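PDB 5OCQ: kappa-carrageenase from Pseudoalteromonas carrageenovora, which catalyses the endohydrolysis of beta-1,4 linkages between D-galactose 4-sulfate and 3,6-anhydro-D-galactose in kappa-carrageenan, through this glycoside hydrolase family 16 domain. Local coordinates for residues Val135-Ile140 with His159-Lys164; Tyr122-Arg127 with Trp223-Asn228; Asp23-Lys28 with Gly55-Thr60; Trp43-Glu48 with Thr230-Leu235. The protein carries 1 engineered substitution. All coordinates share one frame; numbering follows the deposited sequence. Where two conformers were deposited one is given.

Contact 1 of 4, residues Val135-Ile140 with His159-Lys164; sequences VQYSEI and HNIVVK. With G4S (4-O-sulfo-beta-D-galactopyranose), chain C; 9RN (3,6-anhydro-alpha-D-galactopyranose), chain B.
Glu139 and His159 form an antiparallel hydrogen-bonded pair: Glu139 N gives to His159 O (2.9 Å), and His159 N returns a nearly straight bond to Glu139 O (174°). Tyr137 O accepts from Ile161 N, and Gln136 N reaches Ile161 O at 2.8 Å. The register slips by one residue between Val135 and Tyr137, a beta bulge, leaving Tyr137 N buried without a partner. Within the strand, Tyr137 OH donates to Glu139 OE1 at 2.6 Å from above the carboxylate plane, restraining its rotation. Glu139 and His159 lie alongside each other, both directed at the sugar, carboxylate and imidazole planes 26° apart. Glu139 CG stands anti to its N (chi1 176°), and the extended chain carries OE2 to 3.0 Å from C1 of the sulfated galactose. Over one imidazole face lies the same sugar, whose O1 is 3.1 Å from His159 NE2. Outward, Ile161 CD1 packs on Tyr137 CB (3.9 Å) and CG2 on Gln136 CB, while Gln136 NE2 bonds to Leu129 O. Glu139 is the nucleophile, and its carboxylate oxygen next to the anomeric carbon fits the double-displacement chemistry of family 16; Tyr137, whose OH also lies against the anhydrogalactose, probably helps to position it.

Contact 2 of 4, residues Tyr122-Arg127 with Trp223-Asn228; sequences YSTIDR and WHRQMN. With G4S (4-O-sulfo-beta-D-galactopyranose), chain D; 9RN (3,6-anhydro-alpha-D-galactopyranose), chain E.
Arg225 has its guanidinium edge against the loop at Ser123 and Thr124. NE donates to Ser123 OG over 3.1 Å at 165°, with the oxygen practically in the guanidinium plane, while NH2 gives a second bond to Thr124 O (3.1 Å) from well above that carbonyl plane. The chain of Arg225 is bent at chi3 (65°), which brings NE and NH2 together onto the loop oxygens; a guanidinium, with several N-H groups in one plane, suits a place where more than one oxygen needs a donor. NH1 gives to a water that donates to Asp126 OD2, while Asp126 OD1 bonds to Ser128 OG. A leucine in its place would probably leave Thr124 O with one donor fewer and Asp126 without its bridged cation, so that the loop is likely to move more freely.

Ser123 is small enough to fit under Gln226 O, which lies 3.1 Å from its CB. Its OG donates to Thr124 O (2.7 Å), reaching that oxygen from the face opposite Arg225 NH2, and accepts from Ser138 N, so three bonds grip one hydroxyl.

Tyr122 holds the other end through a two-way backbone pair with Asn228, Asn228 N to Tyr122 O measuring 2.9 Å. Its ring stacks on Trp120 and its hydroxyl bonds to Glu38. Beyond the pair, Arg127, in one of two conformers, reaches O7 of a bound galactose 4-sulfate with both NH1 and NH2. The whole is the end of an antiparallel ladder of the family 16 beta jelly roll, opening into a substrate-binding loop at the rim of the carrageenan cleft.

Contact 3 of 4, residues Asp23-Lys28 with Gly55-Thr60; sequences DEFNVK and GKLKLT
Phe25 turns its ring onto Leu57 because CG lies anti to the carbonyl carbon (chi1 -62°), and Leu57 CG, anti to the backbone N (chi1 178°), leads its CD2 out along the ring to Phe25 CZ at 3.9 Å. Leu57 CB rests 3.8 Å from the ring centroid, almost on the normal, in a CH-pi contact. Asp23 CB lies over the rim of the opposite face, so the flat ring sits between two aliphatic groups. Asp23 also shapes the loop: its OD1 accepts from Phe25 N at 2.9 Å, an Asx turn, which probably helps to hold Phe25 in its left-handed backbone conformation. In the beta jelly roll the loop holding this turn joins strands 15-17 and 33-34 and packs on the start of strand 56-72, the phenylalanine ring reaching inward to Val267 and Leu231. Replacing Phe25 by an alanine would probably open a gap beside Leu57 CB and strip Asp23 CB of its cover. Gly55, also at positive phi, brings its bare CA to 3.3 Å from Phe25 O, a CA-H...O contact. Water completes the seam, accepting from Gly55 N (2.7 Å) and donating to Asn26 O (3.1 Å), with a weak bond to Phe25 O.

Contact 4 of 4, residues Trp43-Glu48 with Thr230-Leu235; sequences WSWKNE and TLSQGL. With G4S (4-O-sulfo-beta-D-galactopyranose), chain C.
Trp43 and Trp45 pack their indoles on Ser232-Leu235 in a buried aromatic contact of the family 16 beta jelly roll, beside the substrate cleft. Strands 43-45 and 230-235 run nearly antiparallel, their axes 8.6 Å apart, because strand 77-97 pairs with both and lies between them; large side chains are needed to reach across, and the long flat indoles do so. Trp43 holds CG between the backbone N and the carbonyl carbon (chi1 52°), and one face of its six-membered ring receives Gly234 CA in a CH-pi contact 4.1 Å from the centroid, 17° off the normal. Leu235 N sits over the same face at 3.4 Å from CZ3. Glycine is apt at position 234, since a beta carbon would press on Trp43 CH2 and on the sulfate. The two indoles also meet, Trp43 NE1 lying over the Trp45 face toward its rim. The far end of Trp45 reaches the other strand, CH2 touching Ser232 CB (3.8 Å) and CZ3 coming edge-on to Gln233 O (3.7 Å); Ser232 OG bonds to Trp120 NE1. Trp43 turns its ring edge to the galactose 4-sulfate that also lies against Glu139, CH2 standing 3.5 Å from sulfate oxygen O9.

How the contacts relate
Contacts 1 and 2 adjoin, centres about 8 Å apart, and contact 1 is nested along the chain inside the loop closed by contact 2, which lies in turn inside that of contact 4. Strand 227-235 serves both contacts 2 and 4. Centre to centre, contact 3 is about 31 Å from contact 1, on the opposite side of the chain's centre, but about 14 Å from contact 4, whose loop it crosses; Lys28 to Asn47 and Leu59 against Leu231 join the two. Contacts 1 and 4 touch the same sulfated sugar from separate positions. Residues distant in sequence thus build the carrageenan cleft, while contact 3 joins a loop to a strand away from it.

Contact 1 of 4, residues Val135-Ile140 with His159-Lys164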
# COMPACT_ATOMS: atom_id res chain seq x y z
N VAL A 135 -7.88 -17.43 8.35
CA VAL A 135 -7.17 -16.45 7.58
C VAL A 135 -6.03 -15.89 8.46
O VAL A 135 -6.33 -15.35 9.54
CB VAL A 135 -8.11 -15.30 7.15
CG1 VAL A 135 -7.32 -14.15 6.50
CG2 VAL A 135 -9.21 -15.81 6.16
N GLN A 136 -4.77 -16.01 8.06
CA GLN A 136 -3.69 -15.63 8.94
C GLN A 136 -3.21 -14.14 8.64
O GLN A 136 -2.54 -13.55 9.49
CB GLN A 136 -2.50 -16.50 8.73
CG GLN A 136 -2.76 -17.92 9.02
CD GLN A 136 -1.45 -18.72 8.98
OE1 GLN A 136 -0.40 -18.32 8.44
NE2 GLN A 136 -1.55 -19.93 9.53
N TYR A 137 -3.67 -13.61 7.49
CA TYR A 137 -3.16 -12.23 6.98
C TYR A 137 -4.15 -11.68 6.01
O TYR A 137 -4.61 -12.45 5.11
CB TYR A 137 -1.81 -12.39 6.32
CG TYR A 137 -1.26 -11.14 5.67
CD1 TYR A 137 -0.86 -10.09 6.45
CD2 TYR A 137 -1.11 -11.05 4.31
CE1 TYR A 137 -0.36 -8.93 5.88
CE2 TYR A 137 -0.63 -9.89 3.69
CZ TYR A 137 -0.23 -8.83 4.51
OH TYR A 137 0.28 -7.68 3.92
N SER A 138 -4.51 -10.39 6.14
CA SER A 138 -5.39 -9.70 5.21
C SER A 138 -4.72 -8.40 4.76
O SER A 138 -4.16 -7.69 5.58
CB SER A 138 -6.75 -9.25 5.91
OG SER A 138 -7.53 -10.38 6.37
N GLU A 139 -4.71 -8.17 3.46
CA GLU A 139 -4.18 -6.96 2.82
C GLU A 139 -5.07 -6.46 1.73
O GLU A 139 -5.42 -7.20 0.83
CB GLU A 139 -2.72 -7.17 2.33
CG GLU A 139 -2.14 -6.05 1.59
CD GLU A 139 -0.79 -6.31 0.98
OE1 GLU A 139 -0.07 -7.26 1.39
OE2 GLU A 139 -0.43 -5.46 0.11
N ILE A 140 -5.49 -5.20 1.77
CA ILE A 140 -6.22 -4.53 0.70
C ILE A 140 -5.34 -3.44 0.10
O ILE A 140 -4.96 -2.50 0.89
CB ILE A 140 -7.58 -3.95 1.20
CG1 ILE A 140 -8.47 -5.02 1.86
CG2 ILE A 140 -8.29 -3.19 0.02
CD1 ILE A 140 -9.77 -4.55 2.46
N HIS A 159 -4.49 -9.34 -1.15
CA HIS A 159 -3.53 -10.36 -0.68
C HIS A 159 -3.96 -10.97 0.59
O HIS A 159 -4.59 -10.32 1.45
CB HIS A 159 -2.08 -9.80 -0.59
CG HIS A 159 -1.61 -9.07 -1.78
ND1 HIS A 159 -2.01 -7.82 -2.16
CD2 HIS A 159 -0.82 -9.50 -2.77
CE1 HIS A 159 -1.36 -7.44 -3.26
NE2 HIS A 159 -0.61 -8.45 -3.62
N ASN A 160 -3.69 -12.29 0.78
CA ASN A 160 -4.08 -12.92 2.03
C ASN A 160 -3.33 -14.24 2.21
O ASN A 160 -2.82 -14.76 1.22
CB ASN A 160 -5.60 -13.16 2.12
CG ASN A 160 -6.14 -14.02 0.90
OD1 ASN A 160 -6.21 -13.58 -0.24
ND2 ASN A 160 -6.55 -15.22 1.21
N ILE A 161 -3.28 -14.71 3.43
CA ILE A 161 -2.88 -16.10 3.69
C ILE A 161 -4.09 -16.82 4.26
O ILE A 161 -4.65 -16.39 5.26
CB ILE A 161 -1.71 -16.12 4.64
CG1 ILE A 161 -0.48 -15.39 4.10
CG2 ILE A 161 -1.38 -17.59 5.04
CD1 ILE A 161 0.60 -15.19 5.16
N VAL A 162 -4.46 -18.00 3.72
CA VAL A 162 -5.60 -18.71 4.26
C VAL A 162 -5.22 -20.23 4.28
O VAL A 162 -4.43 -20.65 3.46
CB VAL A 162 -6.86 -18.51 3.41
CG1 VAL A 162 -6.66 -18.95 1.97
CG2 VAL A 162 -8.10 -19.15 4.04
N VAL A 163 -5.76 -20.95 5.24
CA VAL A 163 -5.40 -22.39 5.42
C VAL A 163 -6.33 -23.18 4.46
O VAL A 163 -7.54 -23.09 4.60
CB VAL A 163 -5.59 -22.81 6.88
CG1 VAL A 163 -5.37 -24.34 7.02
CG2 VAL A 163 -4.58 -22.11 7.75
N LYS A 164 -5.71 -23.84 3.49
CA LYS A 164 -6.38 -24.67 2.46
C LYS A 164 -5.70 -26.08 2.42
O LYS A 164 -4.45 -26.21 2.31
CB LYS A 164 -6.24 -24.02 1.12
CG LYS A 164 -7.21 -22.90 0.88
CD LYS A 164 -6.77 -22.15 -0.34
CE LYS A 164 -7.82 -21.14 -0.66
NZ LYS A 164 -7.62 -20.81 -2.07
C1 G4S C . 1.65 -5.83 -1.97
C2 G4S C . 2.66 -6.40 -0.99
C3 G4S C . 2.92 -5.50 0.24
C4 G4S C . 3.17 -4.07 -0.28
C5 G4S C . 1.97 -3.61 -1.14
C6 G4S C . 1.95 -2.16 -1.56
O1 G4S C . 1.81 -6.55 -3.23
O2 G4S C . 2.12 -7.66 -0.44
O4 G4S C . 4.30 -4.18 -1.17
O5 G4S C . 1.94 -4.44 -2.33
O6 G4S C . 2.87 -1.90 -2.63
S G4S C . 5.79 -3.51 -0.88
O7 G4S C . 5.61 -2.36 0.05
O8 G4S C . 6.61 -4.64 -0.30
O9 G4S C . 6.18 -3.03 -2.23
C2 9RN B . 5.33 -6.17 2.92
C4 9RN B . 5.04 -8.45 3.88
C5 9RN B . 3.57 -8.23 3.67
C6 9RN B . 3.24 -7.36 4.86
O5 9RN B . 3.40 -7.52 2.40
O3 9RN B . 4.42 -6.59 5.08
C3 9RN B . 5.44 -7.01 4.17
O2 9RN B . 6.40 -6.57 1.98
C1 9RN B . 3.95 -6.22 2.30
O1 9RN B . 4.04 -6.00 0.91

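Contact 2 of 4, residues Tyr122-Arg127 with Trp223-Asn228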
# COMPACT_ATOMS: atom_id res chain seq x y z
N TYR A 122 -2.95 -3.32 5.89
CA TYR A 122 -2.50 -4.71 6.16
C TYR A 122 -2.55 -5.04 7.60
O TYR A 122 -2.36 -4.17 8.45
CB TYR A 122 -1.13 -4.98 5.56
CG TYR A 122 0.05 -4.29 6.24
CD1 TYR A 122 0.22 -2.90 6.24
CD2 TYR A 122 1.02 -5.03 6.93
CE1 TYR A 122 1.35 -2.33 6.82
CE2 TYR A 122 2.19 -4.41 7.53
CZ TYR A 122 2.32 -3.07 7.48
OH TYR A 122 3.46 -2.52 8.05
N SER A 123 -2.69 -6.33 7.91
CA SER A 123 -2.69 -6.79 9.29
C SER A 123 -1.40 -7.42 9.72
O SER A 123 -0.50 -7.57 8.93
CB SER A 123 -3.84 -7.87 9.46
OG SER A 123 -3.43 -9.07 8.81
N THR A 124 -1.31 -7.76 11.02
CA THR A 124 -0.27 -8.71 11.47
C THR A 124 -0.49 -10.05 10.77
O THR A 124 -1.60 -10.33 10.29
CB THR A 124 -0.29 -8.90 13.02
OG1 THR A 124 -1.55 -9.38 13.41
CG2 THR A 124 -0.01 -7.61 13.68
N ILE A 125 0.55 -10.87 10.79
CA ILE A 125 0.41 -12.30 10.27
C ILE A 125 0.32 -13.18 11.51
O ILE A 125 1.28 -13.16 12.29
CB ILE A 125 1.60 -12.68 9.41
CG1 ILE A 125 1.77 -11.72 8.22
CG2 ILE A 125 1.46 -14.18 9.02
CD1 ILE A 125 3.02 -11.92 7.35
N ASP A 126 -0.78 -13.92 11.69
CA ASP A 126 -1.00 -14.82 12.84
C ASP A 126 -0.77 -16.28 12.39
O ASP A 126 -1.69 -16.94 11.95
CB ASP A 126 -2.38 -14.64 13.45
CG ASP A 126 -2.53 -15.38 14.83
OD1 ASP A 126 -1.69 -16.25 15.17
OD2 ASP A 126 -3.50 -15.08 15.55
N ARG A 127 0.44 -16.76 12.56
CA ARG A 127 0.75 -18.13 12.01
C ARG A 127 0.25 -19.23 12.93
O ARG A 127 0.40 -20.39 12.63
CB ARG A 127 2.24 -18.27 11.72
CG ARG A 127 2.69 -17.27 10.62
CD ARG A 127 4.03 -17.55 9.97
NE ARG A 127 4.61 -16.38 9.29
CZ ARG A 127 4.53 -16.15 7.98
NH1 ARG A 127 3.85 -16.94 7.19
NH2 ARG A 127 5.11 -15.12 7.49
N TRP A 223 -10.96 -10.66 3.96
CA TRP A 223 -10.45 -9.34 4.39
C TRP A 223 -11.21 -8.73 5.53
O TRP A 223 -11.81 -7.64 5.45
CB TRP A 223 -10.25 -8.41 3.16
CG TRP A 223 -9.42 -9.06 2.18
CD1 TRP A 223 -8.07 -9.00 2.15
CD2 TRP A 223 -9.79 -9.99 1.12
NE1 TRP A 223 -7.57 -9.87 1.23
CE2 TRP A 223 -8.59 -10.44 0.53
CE3 TRP A 223 -11.01 -10.43 0.58
CZ2 TRP A 223 -8.56 -11.37 -0.50
CZ3 TRP A 223 -10.98 -11.38 -0.48
CH2 TRP A 223 -9.76 -11.81 -1.02
N HIS A 224 -11.18 -9.44 6.66
CA HIS A 224 -11.91 -8.99 7.85
C HIS A 224 -11.03 -8.74 9.06
O HIS A 224 -11.53 -8.31 10.16
CB HIS A 224 -13.00 -10.07 8.21
CG HIS A 224 -14.01 -10.31 7.12
ND1 HIS A 224 -13.93 -11.36 6.20
CD2 HIS A 224 -15.12 -9.64 6.80
CE1 HIS A 224 -14.90 -11.24 5.32
NE2 HIS A 224 -15.63 -10.20 5.65
N ARG A 225 -9.73 -8.93 8.92
CA ARG A 225 -8.82 -8.73 10.06
C ARG A 225 -8.65 -7.19 10.32
O ARG A 225 -8.96 -6.34 9.44
CB ARG A 225 -7.49 -9.43 9.80
CG ARG A 225 -7.53 -11.00 9.88
CD ARG A 225 -6.25 -11.56 9.41
NE ARG A 225 -5.09 -11.22 10.26
CZ ARG A 225 -4.86 -11.65 11.51
NH1 ARG A 225 -5.73 -12.51 12.13
NH2 ARG A 225 -3.81 -11.26 12.18
N GLN A 226 -8.09 -6.86 11.47
CA GLN A 226 -7.71 -5.44 11.78
C GLN A 226 -6.48 -5.05 10.96
O GLN A 226 -5.42 -5.73 11.03
CB GLN A 226 -7.36 -5.32 13.26
CG GLN A 226 -8.60 -5.45 14.18
CD GLN A 226 -9.59 -4.36 14.01
OE1 GLN A 226 -9.26 -3.17 13.97
NE2 GLN A 226 -10.82 -4.75 13.63
N MET A 227 -6.61 -3.99 10.19
CA MET A 227 -5.56 -3.55 9.20
C MET A 227 -5.13 -2.09 9.51
O MET A 227 -6.00 -1.23 9.75
CB MET A 227 -6.06 -3.73 7.77
CG MET A 227 -6.29 -5.22 7.47
SD MET A 227 -7.10 -5.42 5.83
CE MET A 227 -8.78 -4.94 6.14
N ASN A 228 -3.82 -1.86 9.46
CA ASN A 228 -3.25 -0.50 9.55
C ASN A 228 -3.21 0.14 8.19
O ASN A 228 -2.79 -0.50 7.23
CB ASN A 228 -1.78 -0.58 10.02
CG ASN A 228 -1.63 -1.24 11.36
OD1 ASN A 228 -1.63 -2.45 11.44
ND2 ASN A 228 -1.44 -0.47 12.45
C1 G4S D . 6.41 -10.20 4.77
C2 G4S D . 6.47 -11.18 5.87
C3 G4S D . 7.64 -12.21 5.59
C4 G4S D . 7.27 -12.92 4.27
C5 G4S D . 7.11 -11.87 3.17
C6 G4S D . 6.77 -12.41 1.75
O1 G4S D . 5.26 -9.34 4.92
O2 G4S D . 6.83 -10.43 7.09
O4 G4S D . 6.03 -13.61 4.39
O5 G4S D . 6.01 -10.99 3.59
O6 G4S D . 6.84 -11.21 0.88
S G4S D . 6.01 -15.31 4.05
O7 G4S D . 4.74 -15.76 4.66
O8 G4S D . 7.29 -15.78 4.67
O9 G4S D . 6.17 -15.37 2.55
C2 9RN E . 9.36 -14.39 7.53
C4 9RN E . 9.16 -14.47 9.98
C5 9RN E . 8.73 -13.02 9.97
C6 9RN E . 9.98 -12.22 9.73
O4 9RN E . 9.92 -14.81 11.13
O5 9RN E . 7.87 -12.95 8.78
O3 9RN E . 10.84 -13.18 9.05
C3 9RN E . 10.13 -14.44 8.85
O2 9RN E . 8.62 -15.58 7.16
C1 9RN E . 8.50 -13.14 7.51
O1 9RN E . 7.51 -13.24 6.47
O HOH W 1 0.11 -4.17 10.09
O HOH W 2 -3.36 -6.38 12.73
O HOH W 3 -5.01 -13.03 14.83

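Contact 3 of 4, residues Asp23-Lys28 with Gly55-Thr60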
# COMPACT_ATOMS: atom_id res chain seq x y z
N ASP A 23 -6.03 12.44 7.79
CA ASP A 23 -5.12 13.63 8.00
C ASP A 23 -5.15 14.50 6.77
O ASP A 23 -5.11 13.99 5.64
CB ASP A 23 -3.71 13.09 8.26
CG ASP A 23 -2.80 14.03 9.11
OD1 ASP A 23 -2.97 15.33 8.97
OD2 ASP A 23 -1.95 13.50 9.91
N GLU A 24 -5.15 15.83 6.99
CA GLU A 24 -5.02 16.81 5.92
C GLU A 24 -3.57 17.27 5.69
O GLU A 24 -3.26 18.10 4.81
CB GLU A 24 -5.97 18.03 6.19
CG GLU A 24 -7.42 17.66 6.27
CD GLU A 24 -8.06 17.13 4.98
OE1 GLU A 24 -7.93 17.91 3.96
OE2 GLU A 24 -8.72 16.03 4.95
N PHE A 25 -2.65 16.80 6.53
CA PHE A 25 -1.21 16.97 6.29
C PHE A 25 -0.80 18.47 6.40
O PHE A 25 0.07 18.94 5.69
CB PHE A 25 -0.65 16.24 5.10
CG PHE A 25 -0.81 14.74 5.23
CD1 PHE A 25 -0.21 14.05 6.30
CD2 PHE A 25 -1.52 14.00 4.31
CE1 PHE A 25 -0.37 12.67 6.41
CE2 PHE A 25 -1.68 12.67 4.45
CZ PHE A 25 -1.13 11.99 5.47
N ASN A 26 -1.39 19.13 7.38
CA ASN A 26 -0.85 20.44 7.87
C ASN A 26 0.35 20.29 8.75
O ASN A 26 1.22 21.19 8.74
CB ASN A 26 -1.92 21.21 8.53
CG ASN A 26 -3.06 21.57 7.54
OD1 ASN A 26 -2.81 22.01 6.38
ND2 ASN A 26 -4.28 21.25 7.94
N VAL A 27 0.47 19.18 9.49
CA VAL A 27 1.61 18.89 10.40
C VAL A 27 2.09 17.44 10.17
O VAL A 27 1.34 16.70 9.51
CB VAL A 27 1.36 19.15 11.91
CG1 VAL A 27 0.93 20.59 12.16
CG2 VAL A 27 0.36 18.17 12.47
N LYS A 28 3.30 17.09 10.67
CA LYS A 28 3.82 15.74 10.63
C LYS A 28 3.54 15.05 11.99
O LYS A 28 4.28 15.31 12.96
CB LYS A 28 5.28 15.77 10.31
CG LYS A 28 5.94 14.43 10.15
CD LYS A 28 7.39 14.50 9.73
CE LYS A 28 7.96 13.07 9.70
NZ LYS A 28 9.41 13.18 9.42
N GLY A 55 0.86 21.90 3.24
CA GLY A 55 -0.38 21.10 3.28
C GLY A 55 -0.29 19.76 2.53
O GLY A 55 -1.33 19.13 2.31
N LYS A 56 0.91 19.30 2.24
CA LYS A 56 1.14 17.96 1.59
C LYS A 56 2.16 17.11 2.28
O LYS A 56 3.21 17.59 2.69
CB LYS A 56 1.68 18.10 0.15
CG LYS A 56 0.72 17.96 -0.98
CD LYS A 56 -0.28 19.00 -0.93
CE LYS A 56 -0.87 19.23 -2.32
NZ LYS A 56 -1.37 20.61 -2.29
N LEU A 57 1.88 15.81 2.36
CA LEU A 57 2.91 14.81 2.71
C LEU A 57 3.75 14.46 1.50
O LEU A 57 3.15 14.14 0.45
CB LEU A 57 2.26 13.55 3.28
CG LEU A 57 3.19 12.38 3.66
CD1 LEU A 57 4.04 12.65 4.91
CD2 LEU A 57 2.34 11.16 3.85
N LYS A 58 5.08 14.44 1.63
CA LYS A 58 5.97 13.95 0.60
C LYS A 58 6.71 12.73 1.12
O LYS A 58 7.23 12.76 2.23
CB LYS A 58 6.88 15.10 0.24
CG LYS A 58 7.94 14.81 -0.73
CD LYS A 58 8.71 16.08 -1.22
CE LYS A 58 7.83 17.12 -1.90
NZ LYS A 58 8.63 18.14 -2.65
N LEU A 59 6.67 11.62 0.37
CA LEU A 59 7.41 10.44 0.70
C LEU A 59 8.46 10.27 -0.39
O LEU A 59 8.10 10.14 -1.60
CB LEU A 59 6.51 9.20 0.80
CG LEU A 59 5.39 9.33 1.82
CD1 LEU A 59 4.46 8.11 1.77
CD2 LEU A 59 5.92 9.44 3.22
N THR A 60 9.74 10.17 0.00
CA THR A 60 10.85 10.26 -0.92
C THR A 60 11.67 9.01 -0.94
O THR A 60 11.95 8.43 0.09
CB THR A 60 11.74 11.45 -0.52
OG1 THR A 60 10.97 12.65 -0.59
CG2 THR A 60 12.94 11.54 -1.51
O HOH W 4 1.79 21.82 5.77

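Contact 4 of 4, residues Trp43-Glu48 with Thr230-Leu235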
# COMPACT_ATOMS: atom_id res chain seq x y z
N TRP A 43 14.59 -2.16 0.61
CA TRP A 43 14.88 -0.77 1.00
C TRP A 43 14.71 -0.70 2.52
O TRP A 43 14.19 -1.63 3.10
CB TRP A 43 13.98 0.23 0.30
CG TRP A 43 12.51 -0.09 0.44
CD1 TRP A 43 11.67 0.32 1.45
CD2 TRP A 43 11.71 -1.00 -0.35
NE1 TRP A 43 10.45 -0.29 1.34
CE2 TRP A 43 10.40 -0.99 0.19
CE3 TRP A 43 11.92 -1.72 -1.57
CZ2 TRP A 43 9.37 -1.84 -0.31
CZ3 TRP A 43 10.86 -2.46 -2.09
CH2 TRP A 43 9.60 -2.48 -1.49
N SER A 44 15.07 0.44 3.12
CA SER A 44 14.81 0.61 4.57
C SER A 44 14.06 1.91 4.72
O SER A 44 14.35 2.91 3.98
CB SER A 44 16.09 0.63 5.40
OG SER A 44 16.76 -0.61 5.21
N TRP A 45 13.15 1.99 5.71
CA TRP A 45 12.38 3.23 5.97
C TRP A 45 13.19 4.20 6.79
O TRP A 45 13.83 3.82 7.78
CB TRP A 45 11.10 2.90 6.70
CG TRP A 45 10.22 1.89 6.03
CD1 TRP A 45 9.79 0.71 6.57
CD2 TRP A 45 9.61 1.98 4.73
NE1 TRP A 45 8.95 0.06 5.70
CE2 TRP A 45 8.78 0.83 4.57
CE3 TRP A 45 9.62 2.93 3.71
CZ2 TRP A 45 8.02 0.61 3.39
CZ3 TRP A 45 8.91 2.67 2.54
CH2 TRP A 45 8.09 1.56 2.39
N LYS A 46 13.12 5.48 6.45
CA LYS A 46 13.64 6.53 7.34
C LYS A 46 12.59 7.61 7.55
O LYS A 46 11.99 8.10 6.61
CB LYS A 46 14.87 7.22 6.76
CG LYS A 46 16.10 6.27 6.58
CD LYS A 46 17.29 6.95 5.93
CE LYS A 46 17.95 8.05 6.69
NZ LYS A 46 19.21 8.42 5.97
N ASN A 47 12.44 8.05 8.82
CA ASN A 47 11.58 9.14 9.18
C ASN A 47 11.90 10.39 8.37
O ASN A 47 10.98 11.12 7.97
CB ASN A 47 11.73 9.39 10.70
CG ASN A 47 11.01 10.61 11.18
OD1 ASN A 47 9.88 10.59 11.47
ND2 ASN A 47 11.71 11.72 11.11
N GLU A 48 13.20 10.62 8.07
CA GLU A 48 13.67 11.80 7.32
C GLU A 48 13.14 11.81 5.90
O GLU A 48 13.08 12.89 5.25
CB GLU A 48 15.22 11.84 7.33
CG GLU A 48 15.79 12.03 8.82
CD GLU A 48 15.85 10.76 9.81
OE1 GLU A 48 15.57 9.68 9.37
OE2 GLU A 48 16.39 11.03 11.00
N THR A 230 -1.96 2.60 5.24
CA THR A 230 -0.57 2.89 4.93
C THR A 230 -0.47 3.68 3.62
O THR A 230 -1.06 3.29 2.59
CB THR A 230 0.22 1.54 4.90
OG1 THR A 230 0.03 0.85 6.13
CG2 THR A 230 1.76 1.73 4.70
N LEU A 231 0.46 4.63 3.60
CA LEU A 231 0.91 5.30 2.39
C LEU A 231 2.42 5.05 2.30
O LEU A 231 3.15 5.22 3.31
CB LEU A 231 0.70 6.84 2.47
CG LEU A 231 -0.77 7.27 2.41
CD1 LEU A 231 -0.99 8.64 3.15
CD2 LEU A 231 -1.30 7.32 1.00
N SER A 232 2.93 4.62 1.15
CA SER A 232 4.36 4.32 1.09
C SER A 232 4.86 4.33 -0.37
O SER A 232 4.02 4.25 -1.28
CB SER A 232 4.59 2.92 1.72
OG SER A 232 4.01 1.85 0.94
N GLN A 233 6.20 4.38 -0.56
CA GLN A 233 6.77 4.34 -1.93
C GLN A 233 7.76 3.18 -1.94
O GLN A 233 8.75 3.19 -1.16
CB GLN A 233 7.37 5.72 -2.36
CG GLN A 233 7.83 5.65 -3.83
CD GLN A 233 7.99 7.05 -4.33
OE1 GLN A 233 7.02 7.71 -4.69
NE2 GLN A 233 9.17 7.56 -4.21
N GLY A 234 7.51 2.17 -2.78
CA GLY A 234 8.40 1.07 -2.92
C GLY A 234 9.22 1.02 -4.19
O GLY A 234 8.99 1.80 -5.09
N LEU A 235 10.28 0.20 -4.18
CA LEU A 235 11.17 0.04 -5.35
C LEU A 235 10.59 -1.08 -6.24
O LEU A 235 9.98 -2.03 -5.79
CB LEU A 235 12.58 -0.27 -4.91
CG LEU A 235 13.86 0.16 -5.58
CD1 LEU A 235 14.10 1.65 -5.58
CD2 LEU A 235 15.01 -0.63 -4.92
C1 G4S C . 1.65 -5.83 -1.97
C2 G4S C . 2.66 -6.40 -0.99
C3 G4S C . 2.92 -5.50 0.24
C4 G4S C . 3.17 -4.07 -0.28
C5 G4S C . 1.97 -3.61 -1.14
C6 G4S C . 1.95 -2.16 -1.56
O1 G4S C . 1.81 -6.55 -3.23
O2 G4S C . 2.12 -7.66 -0.44
O4 G4S C . 4.30 -4.18 -1.17
O5 G4S C . 1.94 -4.44 -2.33
O6 G4S C . 2.87 -1.90 -2.63
S G4S C . 5.79 -3.51 -0.88
O7 G4S C . 5.61 -2.36 0.05
O8 G4S C . 6.61 -4.64 -0.30
O9 G4S C . 6.18 -3.03 -2.23